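Local coordinates for protein MmoQ Response regulator (Methylococcus capsulatus, PDB 3LJX) that belongs to a longer response regulator that probably makes cyclic di-GMP from two GTP, this chain holding its helical HDOD domain, at residues A[111-114]-A[115-118]; A[170-173]-A[174-177]; A[71-74]-A[75-78]; A[187-191]-A[192-196]. All blocks are in the same frame, centred on the assembly; numbering follows the deposited sequence.

Contact 1 of 4, residues A[111-114]-A[115-118]; sequences QKSL and ARAV
Arg116 turns back along its helix, and its guanidinium lies with one face over the CA of Ser113, while NH2 comes to 3.7 Å from Ser113 OG. The chain leaves with CG anti to the backbone N (chi1 -171°), runs straight through chi2 and bends at chi3 (53°), which carries the charged end back over the preceding turn. Lys112 crosses the same guanidinium at a slant, its CG 4.1 Å from Arg116 NH1, and its amine end leads away from the arginine. A water joins the two polar ends: it donates to Ser113 OG at 3.0 Å and accepts from Arg116 NH1 at 3.2 Å. The serine hydroxyl is also bonded to the carbonyl of Tyr109, one turn earlier. Most of the arginine's grip lies beyond the helix, where NE bonds to Gly139 O, NH1 to Gln227 OE1, and NH2 forms a salt bridge with Asp143. With all three nitrogens engaged, the buried guanidinium is probably held against rotation. Leu114 and Val118 meet elsewhere on the helix, CD1 to CG2 at 4.1 Å, and both side chains also touch Phe136 of helix 132-141. Four backbone bonds from residue i+4 to residue i hold the turn, such as Arg116 N to Lys112 O at 2.9 Å. This is regular alpha-helix, part of helix 106-125 in the all-helical HDOD domain, tied by one buried arginine to helices 132-141 and 214-233.

Contact 2 of 4, residues A[170-173]-A[174-177]; sequences IALE and RERF
Ile170 lays its CG2 methyl over one face of the Arg174 guanidinium, off-centre and 3.9 Å from CZ. The arginine reaches it as an extended chain, and its NE goes on to a salt bridge with Asp180. Next, Ala171 O accepts a bond from Glu175 N at 3.2 Å. Leu172 sends CD1 to within 3.5 Å of Arg176 NH1, its CG lying over a face of that guanidinium; Arg176 folds back to meet it through bends at chi2 (-72°) and chi3 (-130°). In the plane of the guanidinium, at its edge, Glu175 OE2 forms a long ion pair with NH1, whereas NH2 makes a salt bridge to Glu159. All this belongs to the last turns of helix 166-177, a helix of the HDOD domain packed against helix 154-163. With an alanine at Arg176, Glu159 would probably lose its charged mate and part of Leu172 would be uncovered. Glu173 closes the segment: Glu173 O accepts Phe177 N at 2.8 Å, and its CB approaches Phe177 CD2 to 4.2 Å. The buried carboxylate is satisfied by Tyr157 OH and by the backbone N of His181, while the Phe177 ring carries Arg176 CB over one face and stacks with Trp153.

Contact 3 of 4, residues A[71-74]-A[75-78]; sequences VIDA and IDLV
Asp76 folds its carboxylate back over the carbonyl of Ile72, with OD1 3.3 Å from Ile72 O, although both atoms are acceptors. With CG beside its own backbone N (chi1 -60°), the group reaches back along the helix, and Asp76 N bonds to the same Ile72 O at 3.1 Å. Asp73, one turn earlier, brings OD1 to 4.0 Å from Asp76 OD2, the two carboxylate planes turned 68° apart. A water spans the gap, donating to Asp73 OD1 at 2.9 Å and to Asp76 OD2 at 3.1 Å. Elsewhere on helix 71-78, Ile75 passes CG1 along Val71 O at 3.4 Å and reaches helices 36-43 and 80-88, while Ala74 lies against helix 47-58. The backbone bonds hold to the end of the helix, where Ala74 O accepts Val78 N at 2.8 Å and a weak second bond from Leu77 N. Asp73 has further partners: OD2 bonds to Ser70 OG just before the helix, and OD1 forms a salt bridge with Lys133. Two like charges thus lie close together, and the bridging water and Lys133 probably ease their repulsion.

Contact 4 of 4, residues A[187-191]-A[192-196]; sequences MLLTD and WGFPQ
A Schellman motif ends helix 181-191, and the chain passing through it brings Trp192 and Phe194 back onto the last turn. Gly193 takes a positive phi (116°), at which a side chain would be pressed against the preceding carbonyl; its N-H bonds to Thr190 O from above the carbonyl plane. Phe194 N makes the longer bond of the motif, i+5 to i, to Leu189 O at 3.1 Å. Trp192 N bonds to Leu188 O at 2.8 Å, and that same oxygen sits over one face of the indole, 3.1 Å from CG. Trp192 CG stands beside its own backbone N (chi1 -59°), which lays the indole against Leu188. The two side chains run alongside, pointing the same way, with Leu188 CG 3.7 Å from Trp192 CZ2 and Leu188 CB making a CH-pi contact over the six-membered ring, 4.3 Å from its centroid. The Phe194 ring presents its edge to Leu189 O, while Leu189 CD2 touches Phe194 CE2 at 4.0 Å. Replacing Trp192 by an alanine would probably open a gap beside Leu188 and strip away the indole's packing with Leu141 and Val144. Pro195 then stands at the N-cap of helix 196-204: a Schellman C-cap joining two helices through a short loop, Trp192 packing on helices 132-141 and 144-152, Phe194 on 132-141 and 196-204.

All four contacts are local, partly buried and within the HDOD range. Contacts 1 and 4 sit nearer the chain's centre, their centres about 8 and 12 Å from it; contacts 3 and 2 lie farther out, at about 18 and 21 Å, and on opposite sides. Contacts 1, 2 and 3 run along single helices, whereas contact 4 rounds the end of helix 181-191, the next in the chain after contact 2's helix 166-177. Contacts 1 and 4 both pack on helix 132-141, and contacts 2 and 4 on helix 144-152. The chemistry differs with place: a buried arginine in contact 1, arginines over aliphatic groups beside a buried glutamate and phenylalanine in contact 2, paired acids in contact 3, largely apolar, aromatic packing in contact 4. Water bridges polar side chains in contacts 1 and 3.

Contact 1 of 4, residues A[111-114]-A[115-118]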
ATOM      1  N   GLN A 111      -1.481   7.398  -7.777  1.00 25.58           N
ATOM      2  CA  GLN A 111      -1.063   6.854  -9.055  1.00 25.16           C
ATOM      3  C   GLN A 111       0.076   5.854  -8.838  1.00 28.47           C
ATOM      4  O   GLN A 111       0.061   4.734  -9.359  1.00 27.95           O
ATOM      5  CB  GLN A 111      -0.637   7.988  -9.995  1.00 32.03           C
ATOM      6  CG  GLN A 111      -0.065   7.512 -11.315  1.00 39.45           C
ATOM      7  CD  GLN A 111       0.480   8.653 -12.147  1.00 49.16           C
ATOM      8  OE1 GLN A 111       1.177   9.545 -11.646  1.00 51.88           O
ATOM      9  NE2 GLN A 111       0.172   8.626 -13.431  1.00 52.22           N
ATOM     10  N   LYS A 112       1.057   6.249  -8.040  1.00 32.29           N
ATOM     11  CA  LYS A 112       2.220   5.406  -7.806  1.00 30.33           C
ATOM     12  C   LYS A 112       1.862   4.132  -7.036  1.00 32.19           C
ATOM     13  O   LYS A 112       2.407   3.064  -7.303  1.00 32.77           O
ATOM     14  CB  LYS A 112       3.274   6.203  -7.055  1.00 38.76           C
ATOM     15  CG  LYS A 112       4.498   5.421  -6.648  1.00 51.46           C
ATOM     16  CD  LYS A 112       5.629   6.400  -6.488  1.00 61.75           C
ATOM     17  CE  LYS A 112       5.588   7.386  -7.647  1.00 69.30           C
ATOM     18  NZ  LYS A 112       6.046   8.752  -7.265  1.00 75.33           N
ATOM     19  N   SER A 113       0.937   4.242  -6.084  1.00 30.36           N
ATOM     20  CA  SER A 113       0.573   3.095  -5.252  1.00 29.57           C
ATOM     21  C   SER A 113      -0.059   1.974  -6.092  1.00 28.46           C
ATOM     22  O   SER A 113       0.278   0.795  -5.944  1.00 24.38           O
ATOM     23  CB  SER A 113      -0.361   3.535  -4.116  1.00 28.98           C
ATOM     24  OG  SER A 113       0.354   4.287  -3.142  1.00 32.40           O
ATOM     25  N   LEU A 114      -0.957   2.356  -6.991  1.00 24.49           N
ATOM     26  CA  LEU A 114      -1.596   1.404  -7.880  1.00 26.39           C
ATOM     27  C   LEU A 114      -0.589   0.808  -8.873  1.00 29.26           C
ATOM     28  O   LEU A 114      -0.553  -0.412  -9.080  1.00 27.40           O
ATOM     29  CB  LEU A 114      -2.734   2.083  -8.641  1.00 26.09           C
ATOM     30  CG  LEU A 114      -3.472   1.177  -9.629  1.00 29.51           C
ATOM     31  CD1 LEU A 114      -4.044  -0.060  -8.912  1.00 25.96           C
ATOM     32  CD2 LEU A 114      -4.577   1.970 -10.323  1.00 29.33           C
ATOM     33  N   ALA A 115       0.224   1.669  -9.487  1.00 23.13           N
ATOM     34  CA  ALA A 115       1.183   1.215 -10.488  1.00 25.13           C
ATOM     35  C   ALA A 115       2.114   0.191  -9.853  1.00 27.68           C
ATOM     36  O   ALA A 115       2.417  -0.845 -10.455  1.00 26.94           O
ATOM     37  CB  ALA A 115       1.986   2.406 -11.069  1.00 19.53           C
ATOM     38  N   ARG A 116       2.556   0.481  -8.628  1.00 22.57           N
ATOM     39  CA  ARG A 116       3.407  -0.452  -7.900  1.00 20.89           C
ATOM     40  C   ARG A 116       2.676  -1.757  -7.583  1.00 23.32           C
ATOM     41  O   ARG A 116       3.225  -2.839  -7.764  1.00 27.15           O
ATOM     42  CB  ARG A 116       3.949   0.184  -6.617  1.00 21.76           C
ATOM     43  CG  ARG A 116       5.006  -0.662  -5.924  1.00 21.52           C
ATOM     44  CD  ARG A 116       5.529   0.044  -4.677  1.00 24.76           C
ATOM     45  NE  ARG A 116       4.418   0.431  -3.830  1.00 28.34           N
ATOM     46  CZ  ARG A 116       4.205   1.659  -3.376  1.00 29.30           C
ATOM     47  NH1 ARG A 116       5.056   2.630  -3.659  1.00 24.89           N
ATOM     48  NH2 ARG A 116       3.135   1.909  -2.634  1.00 31.98           N
ATOM     49  N   ALA A 117       1.438  -1.662  -7.107  1.00 24.31           N
ATOM     50  CA  ALA A 117       0.640  -2.859  -6.857  1.00 22.51           C
ATOM     51  C   ALA A 117       0.578  -3.705  -8.132  1.00 23.81           C
ATOM     52  O   ALA A 117       0.783  -4.919  -8.094  1.00 25.92           O
ATOM     53  CB  ALA A 117      -0.764  -2.480  -6.409  1.00 19.26           C
ATOM     54  N   VAL A 118       0.303  -3.058  -9.262  1.00 21.96           N
ATOM     55  CA  VAL A 118       0.135  -3.774 -10.530  1.00 22.89           C
ATOM     56  C   VAL A 118       1.443  -4.431 -10.960  1.00 26.29           C
ATOM     57  O   VAL A 118       1.464  -5.605 -11.371  1.00 23.03           O
ATOM     58  CB  VAL A 118      -0.339  -2.838 -11.653  1.00 28.14           C
ATOM     59  CG1 VAL A 118      -0.147  -3.510 -13.016  1.00 30.33           C
ATOM     60  CG2 VAL A 118      -1.794  -2.426 -11.428  1.00 20.26           C
TER
HETATM   61  O   HOH W   1       3.229   5.240  -3.258  1.00 42.50           O

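Contact 2 of 4, residues A[170-173]-A[174-177]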
ATOM      1  N   ILE A 170      13.021  11.551   6.574  1.00 31.89           N
ATOM      2  CA  ILE A 170      12.850  10.520   7.592  1.00 34.48           C
ATOM      3  C   ILE A 170      13.290  11.065   8.949  1.00 36.90           C
ATOM      4  O   ILE A 170      12.561  10.948   9.946  1.00 32.02           O
ATOM      5  CB  ILE A 170      13.668   9.241   7.275  1.00 30.81           C
ATOM      6  CG1 ILE A 170      13.169   8.573   5.984  1.00 33.08           C
ATOM      7  CG2 ILE A 170      13.618   8.260   8.452  1.00 23.17           C
ATOM      8  CD1 ILE A 170      11.762   8.006   6.087  1.00 32.69           C
ATOM      9  N   ALA A 171      14.475  11.676   8.981  1.00 34.24           N
ATOM     10  CA  ALA A 171      14.995  12.254  10.222  1.00 32.19           C
ATOM     11  C   ALA A 171      14.060  13.338  10.761  1.00 32.58           C
ATOM     12  O   ALA A 171      13.866  13.460  11.970  1.00 34.13           O
ATOM     13  CB  ALA A 171      16.405  12.818  10.015  1.00 28.63           C
ATOM     14  N   LEU A 172      13.478  14.120   9.858  1.00 30.78           N
ATOM     15  CA  LEU A 172      12.637  15.234  10.266  1.00 31.84           C
ATOM     16  C   LEU A 172      11.332  14.705  10.831  1.00 33.20           C
ATOM     17  O   LEU A 172      10.801  15.237  11.816  1.00 35.19           O
ATOM     18  CB  LEU A 172      12.371  16.167   9.088  1.00 35.58           C
ATOM     19  CG  LEU A 172      11.746  17.507   9.466  1.00 43.78           C
ATOM     20  CD1 LEU A 172      12.406  18.076  10.715  1.00 46.61           C
ATOM     21  CD2 LEU A 172      11.853  18.488   8.314  1.00 46.37           C
ATOM     22  N   GLU A 173      10.824  13.643  10.213  1.00 28.59           N
ATOM     23  CA  GLU A 173       9.586  13.030  10.668  1.00 24.36           C
ATOM     24  C   GLU A 173       9.760  12.525  12.088  1.00 24.73           C
ATOM     25  O   GLU A 173       8.924  12.798  12.951  1.00 27.23           O
ATOM     26  CB  GLU A 173       9.155  11.901   9.729  1.00 23.40           C
ATOM     27  CG  GLU A 173       8.694  12.378   8.351  1.00 22.86           C
ATOM     28  CD  GLU A 173       8.508  11.226   7.376  1.00 30.92           C
ATOM     29  OE1 GLU A 173       8.867  10.081   7.739  1.00 31.49           O
ATOM     30  OE2 GLU A 173       8.017  11.469   6.246  1.00 32.97           O
ATOM     31  N   ARG A 174      10.857  11.822  12.345  1.00 27.06           N
ATOM     32  CA  ARG A 174      11.125  11.306  13.690  1.00 34.87           C
ATOM     33  C   ARG A 174      11.138  12.420  14.744  1.00 35.24           C
ATOM     34  O   ARG A 174      10.627  12.251  15.848  1.00 36.70           O
ATOM     35  CB  ARG A 174      12.427  10.505  13.720  1.00 36.08           C
ATOM     36  CG  ARG A 174      12.294   9.143  13.040  1.00 40.66           C
ATOM     37  CD  ARG A 174      13.625   8.424  12.937  1.00 42.24           C
ATOM     38  NE  ARG A 174      13.502   7.167  12.198  1.00 51.08           N
ATOM     39  CZ  ARG A 174      14.530   6.418  11.789  1.00 56.17           C
ATOM     40  NH1 ARG A 174      15.783   6.796  12.027  1.00 54.54           N
ATOM     41  NH2 ARG A 174      14.305   5.285  11.129  1.00 56.51           N
ATOM     42  N   GLU A 175      11.699  13.564  14.382  1.00 29.42           N
ATOM     43  CA  GLU A 175      11.761  14.705  15.278  1.00 36.63           C
ATOM     44  C   GLU A 175      10.363  15.250  15.589  1.00 33.51           C
ATOM     45  O   GLU A 175      10.010  15.482  16.756  1.00 23.60           O
ATOM     46  CB  GLU A 175      12.614  15.786  14.625  1.00 45.92           C
ATOM     47  CG  GLU A 175      13.154  16.836  15.546  1.00 60.62           C
ATOM     48  CD  GLU A 175      14.196  17.699  14.844  1.00 75.84           C
ATOM     49  OE1 GLU A 175      15.374  17.284  14.788  1.00 77.35           O
ATOM     50  OE2 GLU A 175      13.830  18.780  14.328  1.00 82.39           O
ATOM     51  N   ARG A 176       9.564  15.445  14.543  1.00 30.66           N
ATOM     52  CA  ARG A 176       8.247  16.063  14.699  1.00 29.93           C
ATOM     53  C   ARG A 176       7.208  15.117  15.311  1.00 30.38           C
ATOM     54  O   ARG A 176       6.379  15.525  16.133  1.00 30.17           O
ATOM     55  CB  ARG A 176       7.754  16.591  13.348  1.00 31.73           C
ATOM     56  CG  ARG A 176       8.730  17.535  12.642  1.00 36.09           C
ATOM     57  CD  ARG A 176       8.795  18.881  13.344  1.00 41.84           C
ATOM     58  NE  ARG A 176       8.636  19.989  12.409  1.00 47.50           N
ATOM     59  CZ  ARG A 176       9.625  20.797  12.047  1.00 54.91           C
ATOM     60  NH1 ARG A 176      10.839  20.627  12.560  1.00 61.82           N
ATOM     61  NH2 ARG A 176       9.404  21.778  11.179  1.00 56.99           N
ATOM     62  N   PHE A 177       7.278  13.845  14.929  1.00 29.26           N
ATOM     63  CA  PHE A 177       6.187  12.910  15.181  1.00 25.24           C
ATOM     64  C   PHE A 177       6.588  11.668  15.978  1.00 25.40           C
ATOM     65  O   PHE A 177       5.739  10.846  16.309  1.00 28.34           O
ATOM     66  CB  PHE A 177       5.595  12.446  13.842  1.00 23.64           C
ATOM     67  CG  PHE A 177       5.269  13.566  12.886  1.00 23.42           C
ATOM     68  CD1 PHE A 177       4.284  14.493  13.185  1.00 28.38           C
ATOM     69  CD2 PHE A 177       5.913  13.660  11.670  1.00 23.99           C
ATOM     70  CE1 PHE A 177       3.967  15.511  12.293  1.00 27.63           C
ATOM     71  CE2 PHE A 177       5.598  14.675  10.777  1.00 25.71           C
ATOM     72  CZ  PHE A 177       4.628  15.598  11.092  1.00 24.34           C
TER

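Contact 3 of 4, residues A[71-74]-A[75-78]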
ATOM      1  N   VAL A  71      -8.805  -7.861  -1.037  1.00 25.85           N
ATOM      2  CA  VAL A  71     -10.218  -7.557  -0.902  1.00 28.08           C
ATOM      3  C   VAL A  71     -11.066  -8.786  -1.242  1.00 32.48           C
ATOM      4  O   VAL A  71     -12.037  -9.085  -0.545  1.00 30.57           O
ATOM      5  CB  VAL A  71     -10.623  -6.375  -1.770  1.00 27.44           C
ATOM      6  CG1 VAL A  71     -12.063  -5.957  -1.465  1.00 23.07           C
ATOM      7  CG2 VAL A  71      -9.659  -5.213  -1.538  1.00 29.66           C
ATOM      8  N   ILE A  72     -10.691  -9.520  -2.292  1.00 30.31           N
ATOM      9  CA  ILE A  72     -11.509 -10.670  -2.696  1.00 25.26           C
ATOM     10  C   ILE A  72     -11.511 -11.761  -1.607  1.00 27.21           C
ATOM     11  O   ILE A  72     -12.543 -12.386  -1.339  1.00 27.34           O
ATOM     12  CB  ILE A  72     -11.085 -11.234  -4.050  1.00 29.31           C
ATOM     13  CG1 ILE A  72     -12.107 -12.260  -4.542  1.00 36.68           C
ATOM     14  CG2 ILE A  72      -9.700 -11.846  -3.962  1.00 27.25           C
ATOM     15  CD1 ILE A  72     -13.462 -11.668  -4.851  1.00 39.24           C
ATOM     16  N   ASP A  73     -10.370 -11.972  -0.954  1.00 24.92           N
ATOM     17  CA  ASP A  73     -10.335 -12.913   0.168  1.00 27.82           C
ATOM     18  C   ASP A  73     -11.130 -12.410   1.372  1.00 26.39           C
ATOM     19  O   ASP A  73     -11.775 -13.198   2.069  1.00 26.35           O
ATOM     20  CB  ASP A  73      -8.903 -13.245   0.567  1.00 29.59           C
ATOM     21  CG  ASP A  73      -8.179 -14.032  -0.505  1.00 37.21           C
ATOM     22  OD1 ASP A  73      -8.823 -14.914  -1.126  1.00 34.82           O
ATOM     23  OD2 ASP A  73      -6.976 -13.758  -0.735  1.00 40.35           O
ATOM     24  N   ALA A  74     -11.093 -11.106   1.621  1.00 20.32           N
ATOM     25  CA  ALA A  74     -11.916 -10.558   2.698  1.00 24.60           C
ATOM     26  C   ALA A  74     -13.403 -10.832   2.421  1.00 25.14           C
ATOM     27  O   ALA A  74     -14.157 -11.254   3.313  1.00 23.69           O
ATOM     28  CB  ALA A  74     -11.656  -9.064   2.877  1.00 21.89           C
ATOM     29  N   ILE A  75     -13.820 -10.608   1.178  1.00 24.43           N
ATOM     30  CA  ILE A  75     -15.204 -10.848   0.794  1.00 29.58           C
ATOM     31  C   ILE A  75     -15.603 -12.306   1.045  1.00 33.23           C
ATOM     32  O   ILE A  75     -16.619 -12.564   1.685  1.00 36.38           O
ATOM     33  CB  ILE A  75     -15.451 -10.502  -0.676  1.00 30.15           C
ATOM     34  CG1 ILE A  75     -15.409  -8.992  -0.882  1.00 31.30           C
ATOM     35  CG2 ILE A  75     -16.799 -11.024  -1.110  1.00 32.09           C
ATOM     36  CD1 ILE A  75     -15.651  -8.582  -2.333  1.00 31.26           C
ATOM     37  N   ASP A  76     -14.799 -13.251   0.554  1.00 30.26           N
ATOM     38  CA  ASP A  76     -15.056 -14.677   0.794  1.00 30.25           C
ATOM     39  C   ASP A  76     -15.177 -14.958   2.285  1.00 29.81           C
ATOM     40  O   ASP A  76     -15.962 -15.796   2.700  1.00 29.80           O
ATOM     41  CB  ASP A  76     -13.933 -15.558   0.228  1.00 37.43           C
ATOM     42  CG  ASP A  76     -13.760 -15.406  -1.276  1.00 54.42           C
ATOM     43  OD1 ASP A  76     -14.668 -14.845  -1.932  1.00 60.12           O
ATOM     44  OD2 ASP A  76     -12.706 -15.846  -1.800  1.00 59.67           O
ATOM     45  N   LEU A  77     -14.383 -14.261   3.091  1.00 28.24           N
ATOM     46  CA  LEU A  77     -14.342 -14.540   4.519  1.00 32.89           C
ATOM     47  C   LEU A  77     -15.527 -13.942   5.288  1.00 36.80           C
ATOM     48  O   LEU A  77     -16.228 -14.668   5.989  1.00 38.55           O
ATOM     49  CB  LEU A  77     -13.020 -14.063   5.123  1.00 34.40           C
ATOM     50  CG  LEU A  77     -12.882 -14.275   6.630  1.00 36.50           C
ATOM     51  CD1 LEU A  77     -12.815 -15.770   6.934  1.00 38.13           C
ATOM     52  CD2 LEU A  77     -11.646 -13.561   7.154  1.00 34.94           C
ATOM     53  N   VAL A  78     -15.754 -12.632   5.158  1.00 30.51           N
ATOM     54  CA  VAL A  78     -16.787 -11.957   5.952  1.00 29.68           C
ATOM     55  C   VAL A  78     -18.127 -11.733   5.216  1.00 29.79           C
ATOM     56  O   VAL A  78     -19.140 -11.426   5.840  1.00 29.36           O
ATOM     57  CB  VAL A  78     -16.278 -10.610   6.540  1.00 29.99           C
ATOM     58  CG1 VAL A  78     -15.086 -10.846   7.445  1.00 30.58           C
ATOM     59  CG2 VAL A  78     -15.928  -9.633   5.436  1.00 18.81           C
TER
HETATM   60  O   HOH W   2     -10.451 -16.993  -0.035  1.00 37.08           O

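Contact 4 of 4, residues A[187-191]-A[192-196]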
HETATM    1  N   MSE A 187       3.849  -0.448  10.962  1.00 22.44           N
HETATM    2  CA  MSE A 187       2.970  -0.555  12.121  1.00 27.44           C
HETATM    3  C   MSE A 187       1.530  -0.675  11.667  1.00 22.29           C
HETATM    4  O   MSE A 187       0.777  -1.459  12.222  1.00 22.05           O
HETATM    5  CB  MSE A 187       3.116   0.640  13.055  1.00 30.61           C
HETATM    6  CG  MSE A 187       4.500   0.764  13.691  1.00 35.19           C
HETATM    7 SE   MSE A 187       4.641   2.441  14.695  1.00 92.78          SE
HETATM    8  CE  MSE A 187       3.160   2.172  15.943  1.00279.58           C
ATOM      9  N   LEU A 188       1.159   0.099  10.649  1.00 20.93           N
ATOM     10  CA  LEU A 188      -0.188   0.027  10.086  1.00 19.59           C
ATOM     11  C   LEU A 188      -0.431  -1.389   9.535  1.00 25.91           C
ATOM     12  O   LEU A 188      -1.436  -2.042   9.871  1.00 23.66           O
ATOM     13  CB  LEU A 188      -0.351   1.082   8.983  1.00 22.52           C
ATOM     14  CG  LEU A 188      -1.160   2.351   9.300  1.00 28.29           C
ATOM     15  CD1 LEU A 188      -1.080   2.739  10.767  1.00 28.42           C
ATOM     16  CD2 LEU A 188      -0.775   3.524   8.410  1.00 20.46           C
ATOM     17  N   LEU A 189       0.501  -1.866   8.710  1.00 20.07           N
ATOM     18  CA  LEU A 189       0.346  -3.167   8.066  1.00 27.15           C
ATOM     19  C   LEU A 189       0.267  -4.261   9.123  1.00 26.83           C
ATOM     20  O   LEU A 189      -0.485  -5.233   8.991  1.00 24.56           O
ATOM     21  CB  LEU A 189       1.499  -3.450   7.089  1.00 23.31           C
ATOM     22  CG  LEU A 189       1.599  -2.571   5.839  1.00 26.08           C
ATOM     23  CD1 LEU A 189       2.817  -2.960   4.994  1.00 26.63           C
ATOM     24  CD2 LEU A 189       0.326  -2.645   5.000  1.00 21.17           C
ATOM     25  N   THR A 190       1.045  -4.097  10.182  1.00 23.32           N
ATOM     26  CA  THR A 190       0.991  -5.045  11.276  1.00 24.94           C
ATOM     27  C   THR A 190      -0.379  -4.987  11.970  1.00 27.53           C
ATOM     28  O   THR A 190      -0.986  -6.029  12.229  1.00 25.66           O
ATOM     29  CB  THR A 190       2.105  -4.780  12.269  1.00 25.73           C
ATOM     30  OG1 THR A 190       3.355  -5.071  11.640  1.00 27.17           O
ATOM     31  CG2 THR A 190       1.939  -5.650  13.513  1.00 22.49           C
ATOM     32  N   ASP A 191      -0.879  -3.782  12.246  1.00 21.68           N
ATOM     33  CA  ASP A 191      -2.217  -3.661  12.836  1.00 23.10           C
ATOM     34  C   ASP A 191      -3.282  -4.278  11.935  1.00 27.47           C
ATOM     35  O   ASP A 191      -4.255  -4.822  12.434  1.00 27.62           O
ATOM     36  CB  ASP A 191      -2.605  -2.207  13.149  1.00 24.37           C
ATOM     37  CG  ASP A 191      -3.845  -2.117  14.076  1.00 56.65           C
ATOM     38  OD1 ASP A 191      -3.772  -2.645  15.220  1.00 62.03           O
ATOM     39  OD2 ASP A 191      -4.889  -1.528  13.678  1.00 43.77           O
ATOM     40  N   TRP A 192      -3.098  -4.197  10.614  1.00 23.52           N
ATOM     41  CA  TRP A 192      -4.140  -4.646   9.687  1.00 25.51           C
ATOM     42  C   TRP A 192      -4.092  -6.145   9.385  1.00 27.58           C
ATOM     43  O   TRP A 192      -4.891  -6.651   8.590  1.00 27.82           O
ATOM     44  CB  TRP A 192      -4.107  -3.834   8.390  1.00 24.35           C
ATOM     45  CG  TRP A 192      -4.301  -2.385   8.632  1.00 20.59           C
ATOM     46  CD1 TRP A 192      -4.696  -1.792   9.809  1.00 26.35           C
ATOM     47  CD2 TRP A 192      -4.098  -1.326   7.699  1.00 21.88           C
ATOM     48  NE1 TRP A 192      -4.758  -0.426   9.652  1.00 29.38           N
ATOM     49  CE2 TRP A 192      -4.396  -0.114   8.363  1.00 28.74           C
ATOM     50  CE3 TRP A 192      -3.693  -1.280   6.359  1.00 22.48           C
ATOM     51  CZ2 TRP A 192      -4.303   1.125   7.737  1.00 25.67           C
ATOM     52  CZ3 TRP A 192      -3.602  -0.050   5.735  1.00 24.45           C
ATOM     53  CH2 TRP A 192      -3.907   1.136   6.422  1.00 30.19           C
ATOM     54  N   GLY A 193      -3.152  -6.850  10.012  1.00 26.02           N
ATOM     55  CA  GLY A 193      -3.138  -8.297   9.926  1.00 26.67           C
ATOM     56  C   GLY A 193      -1.955  -8.972   9.254  1.00 30.08           C
ATOM     57  O   GLY A 193      -1.838 -10.196   9.333  1.00 31.25           O
ATOM     58  N   PHE A 194      -1.078  -8.210   8.603  1.00 24.49           N
ATOM     59  CA  PHE A 194       0.051  -8.822   7.896  1.00 23.36           C
ATOM     60  C   PHE A 194       1.051  -9.442   8.876  1.00 25.56           C
ATOM     61  O   PHE A 194       1.437  -8.822   9.859  1.00 30.34           O
ATOM     62  CB  PHE A 194       0.756  -7.797   6.995  1.00 24.47           C
ATOM     63  CG  PHE A 194       0.008  -7.488   5.720  1.00 27.93           C
ATOM     64  CD1 PHE A 194       0.222  -8.244   4.573  1.00 27.65           C
ATOM     65  CD2 PHE A 194      -0.907  -6.443   5.665  1.00 25.27           C
ATOM     66  CE1 PHE A 194      -0.458  -7.961   3.398  1.00 26.52           C
ATOM     67  CE2 PHE A 194      -1.595  -6.160   4.496  1.00 25.33           C
ATOM     68  CZ  PHE A 194      -1.370  -6.926   3.358  1.00 24.00           C
ATOM     69  N   PRO A 195       1.479 -10.674   8.614  1.00 26.99           N
ATOM     70  CA  PRO A 195       2.482 -11.265   9.511  1.00 29.32           C
ATOM     71  C   PRO A 195       3.869 -10.655   9.290  1.00 28.44           C
ATOM     72  O   PRO A 195       4.143 -10.078   8.234  1.00 26.49           O
ATOM     73  CB  PRO A 195       2.468 -12.748   9.116  1.00 30.89           C
ATOM     74  CG  PRO A 195       2.078 -12.744   7.662  1.00 28.63           C
ATOM     75  CD  PRO A 195       1.112 -11.573   7.505  1.00 28.20           C
ATOM     76  N   GLN A 196       4.745 -10.786  10.277  1.00 30.06           N
ATOM     77  CA  GLN A 196       6.035 -10.111  10.223  1.00 29.94           C
ATOM     78  C   GLN A 196       6.907 -10.412   8.986  1.00 26.23           C
ATOM     79  O   GLN A 196       7.650  -9.527   8.557  1.00 26.31           O
ATOM     80  CB  GLN A 196       6.830 -10.332  11.515  1.00 35.55           C
ATOM     81  CG  GLN A 196       7.959  -9.328  11.713  1.00 47.77           C
ATOM     82  CD  GLN A 196       8.948  -9.756  12.791  1.00 65.58           C
ATOM     83  OE1 GLN A 196       8.582  -9.924  13.963  1.00 75.47           O
ATOM     84  NE2 GLN A 196      10.210  -9.941  12.398  1.00 65.40           N
TER